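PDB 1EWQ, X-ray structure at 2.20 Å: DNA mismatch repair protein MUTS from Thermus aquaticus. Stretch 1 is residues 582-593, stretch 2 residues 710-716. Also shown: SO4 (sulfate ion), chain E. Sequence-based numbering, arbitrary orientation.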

# COMPACT_ATOMS: atom_id res chain seq x y z
N THR C 582 -1.66 19.44 -35.93
CA THR C 582 -0.94 20.54 -35.30
C THR C 582 -1.86 21.28 -34.33
O THR C 582 -3.05 21.00 -34.24
CB THR C 582 -0.39 21.52 -36.37
OG1 THR C 582 -1.37 21.72 -37.40
CG2 THR C 582 0.87 20.95 -37.00
N GLY C 583 -1.30 22.23 -33.59
CA GLY C 583 -2.08 22.98 -32.63
C GLY C 583 -1.49 22.82 -31.24
O GLY C 583 -0.65 21.94 -31.03
N PRO C 584 -1.92 23.63 -30.27
CA PRO C 584 -1.41 23.57 -28.90
C PRO C 584 -1.90 22.37 -28.12
O PRO C 584 -2.86 21.71 -28.50
CB PRO C 584 -1.92 24.86 -28.29
CG PRO C 584 -3.27 24.97 -28.93
CD PRO C 584 -2.98 24.65 -30.38
N ASN C 585 -1.23 22.10 -27.01
CA ASN C 585 -1.62 21.03 -26.12
C ASN C 585 -2.80 21.57 -25.31
O ASN C 585 -3.12 22.75 -25.39
CB ASN C 585 -0.45 20.67 -25.20
CG ASN C 585 0.73 20.09 -25.96
OD1 ASN C 585 0.65 18.99 -26.50
ND2 ASN C 585 1.83 20.84 -26.01
N MSE C 586 -3.45 20.70 -24.53
CA MSE C 586 -4.60 21.10 -23.73
C MSE C 586 -5.84 21.35 -24.59
O MSE C 586 -6.83 21.89 -24.12
CB MSE C 586 -4.28 22.37 -22.91
CG MSE C 586 -3.17 22.19 -21.89
SE MSE C 586 -2.85 23.81 -20.86
CE MSE C 586 -1.94 24.81 -22.22
N ALA C 587 -5.78 20.95 -25.85
CA ALA C 587 -6.91 21.12 -26.75
C ALA C 587 -7.43 19.75 -27.21
O ALA C 587 -8.08 19.65 -28.25
CB ALA C 587 -6.51 21.96 -27.96
N GLY C 588 -7.11 18.71 -26.45
CA GLY C 588 -7.57 17.37 -26.76
C GLY C 588 -6.96 16.61 -27.92
O GLY C 588 -7.61 15.72 -28.47
N LYS C 589 -5.72 16.91 -28.30
CA LYS C 589 -5.11 16.20 -29.41
C LYS C 589 -4.86 14.75 -29.03
O LYS C 589 -5.20 13.83 -29.80
CB LYS C 589 -3.78 16.86 -29.86
CG LYS C 589 -3.94 18.30 -30.36
CD LYS C 589 -2.86 18.73 -31.36
CE LYS C 589 -1.48 18.72 -30.74
NZ LYS C 589 -0.45 19.20 -31.71
N SER C 590 -4.31 14.53 -27.84
CA SER C 590 -4.02 13.17 -27.39
C SER C 590 -5.27 12.33 -27.21
O SER C 590 -5.27 11.14 -27.55
CB SER C 590 -3.25 13.20 -26.08
OG SER C 590 -1.93 13.65 -26.33
N THR C 591 -6.31 12.94 -26.67
CA THR C 591 -7.56 12.25 -26.45
C THR C 591 -8.14 11.86 -27.81
O THR C 591 -8.74 10.80 -27.95
CB THR C 591 -8.55 13.16 -25.69
OG1 THR C 591 -8.11 13.31 -24.34
CG2 THR C 591 -9.95 12.56 -25.68
N PHE C 592 -7.96 12.73 -28.81
CA PHE C 592 -8.45 12.45 -30.15
C PHE C 592 -7.76 11.21 -30.70
O PHE C 592 -8.40 10.35 -31.31
CB PHE C 592 -8.19 13.65 -31.06
CG PHE C 592 -8.71 13.48 -32.46
CD1 PHE C 592 -10.08 13.31 -32.69
CD2 PHE C 592 -7.85 13.50 -33.55
CE1 PHE C 592 -10.57 13.17 -34.00
CE2 PHE C 592 -8.33 13.37 -34.86
CZ PHE C 592 -9.69 13.20 -35.08
N LEU C 593 -6.45 11.11 -30.48
CA LEU C 593 -5.71 9.94 -30.94
C LEU C 593 -6.23 8.69 -30.25
O LEU C 593 -6.60 7.73 -30.90
CB LEU C 593 -4.21 10.06 -30.65
CG LEU C 593 -3.37 11.14 -31.34
CD1 LEU C 593 -1.89 10.73 -31.30
CD2 LEU C 593 -3.81 11.31 -32.76
N ASN C 710 -3.54 17.19 -43.36
CA ASN C 710 -3.42 18.09 -42.23
C ASN C 710 -4.73 18.35 -41.49
O ASN C 710 -5.78 18.56 -42.09
CB ASN C 710 -2.81 19.42 -42.69
CG ASN C 710 -1.30 19.36 -42.80
OD1 ASN C 710 -0.61 19.09 -41.82
ND2 ASN C 710 -0.78 19.61 -44.00
N LEU C 711 -4.63 18.31 -40.17
CA LEU C 711 -5.72 18.59 -39.25
C LEU C 711 -5.07 19.40 -38.12
O LEU C 711 -3.84 19.44 -38.01
CB LEU C 711 -6.33 17.30 -38.68
CG LEU C 711 -7.18 16.40 -39.58
CD1 LEU C 711 -7.74 15.26 -38.74
CD2 LEU C 711 -8.31 17.20 -40.20
N HIS C 712 -5.88 20.04 -37.29
CA HIS C 712 -5.34 20.82 -36.19
C HIS C 712 -6.42 21.23 -35.21
O HIS C 712 -7.62 21.10 -35.48
CB HIS C 712 -4.64 22.10 -36.71
CG HIS C 712 -5.58 23.18 -37.15
ND1 HIS C 712 -6.35 23.09 -38.30
CD2 HIS C 712 -5.90 24.38 -36.59
CE1 HIS C 712 -7.09 24.18 -38.42
NE2 HIS C 712 -6.83 24.97 -37.40
N VAL C 713 -5.97 21.71 -34.06
CA VAL C 713 -6.86 22.21 -33.04
C VAL C 713 -6.37 23.63 -32.82
O VAL C 713 -5.23 23.96 -33.15
CB VAL C 713 -6.77 21.39 -31.74
CG1 VAL C 713 -7.40 20.01 -31.97
CG2 VAL C 713 -5.33 21.25 -31.31
N ALA C 714 -7.23 24.47 -32.27
CA ALA C 714 -6.84 25.85 -32.05
C ALA C 714 -7.22 26.38 -30.69
O ALA C 714 -8.10 25.83 -30.00
CB ALA C 714 -7.47 26.73 -33.14
N ALA C 715 -6.54 27.44 -30.29
CA ALA C 715 -6.81 28.11 -29.03
C ALA C 715 -7.38 29.45 -29.46
O ALA C 715 -7.16 29.89 -30.59
CB ALA C 715 -5.53 28.30 -28.24
N ARG C 716 -8.11 30.10 -28.57
CA ARG C 716 -8.71 31.39 -28.87
C ARG C 716 -8.42 32.39 -27.77
O ARG C 716 -8.72 32.13 -26.60
CB ARG C 716 -10.22 31.23 -29.03
CG ARG C 716 -10.75 31.59 -30.40
CD ARG C 716 -10.77 33.09 -30.62
NE ARG C 716 -11.49 33.43 -31.85
CZ ARG C 716 -11.67 34.67 -32.30
NH1 ARG C 716 -11.17 35.70 -31.63
NH2 ARG C 716 -12.34 34.88 -33.43
S SO4 E . -2.61 17.08 -25.53
O1 SO4 E . -1.63 16.04 -25.13
O2 SO4 E . -2.75 18.04 -24.42
O3 SO4 E . -2.13 17.80 -26.72
O4 SO4 E . -3.92 16.48 -25.81
O HOH W 1 -1.41 19.64 -39.30

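The contact begins as a short piece of parallel sheet and ends as a socket built around one valine. Thr-582, the last strand residue before the chain turns into a loop, lies beside His-712 with their CA atoms 4.5 Å apart. Two backbone hydrogen bonds fix the register: Thr-582 N donates to Leu-711 O at 3.0 Å, and Val-713 N donates to Thr-582 O, also at 3.0 Å. A single residue thus straddles His-712, giving with its amide and accepting with its carbonyl, as parallel pairing requires. The CA of His-712 also lies 3.0 Å from Thr-582 O, a CA-H...O contact that adds to the same acceptor. The side chains of Thr-582 and His-712 leave on the same face of the sheet, where Thr-582 OG1 comes within 3.4 Å of His-712 CB before the imidazole leads away. Water 1 lies nearby, 2.8 Å from Thr-582 OG1, 2.7 Å from Asn-710 OD1 and 2.8 Å from Leu-711 O, and so links the two stretches.

Beyond the bridge, closeness is bought by leaving a side chain out. Gly-583 CA sits 3.3 Å from Val-713 O in a second CA-H...O contact; a CB there would point toward the strand and fall about 2.3 Å from Val-713 O. The backbone angles of Gly-583 independently call for glycine, so the conformation and the packing impose the same rule.

Val-713 is the main bump, with the largest covered area of any residue here, and the loop and the start of the helix curl round it to make the hollow. Val-713 CG2 meets Ala-587 CB at 3.6 Å, Lys-589 CG at 3.4 Å and Pro-584 CD at 4.2 Å. The small methyl of Ala-587 points toward the strand and closes on the valine without crowding it. Lys-589 lends the aliphatic part of its chain to the socket while its NZ reaches back to Gly-583 O at 2.8 Å, tying the helix start to the loop's entrance. The hydrogen bond to Gly-583 O, with another partner elsewhere in the structure, helps pay for burying the charged end.

Ala-715, like Val-713, points toward the loop, and its CB touches Pro-584 CG at 4.1 Å; Ala-714, between them, points away. Toward the other end, Phe-592 CE2 approaches Leu-711 CD1 obliquely at 4.4 Å, a looser apolar contact from the first turn of the helix. Backbone bonds set the register, glycine permits the approach, and one branched side chain fills the socket.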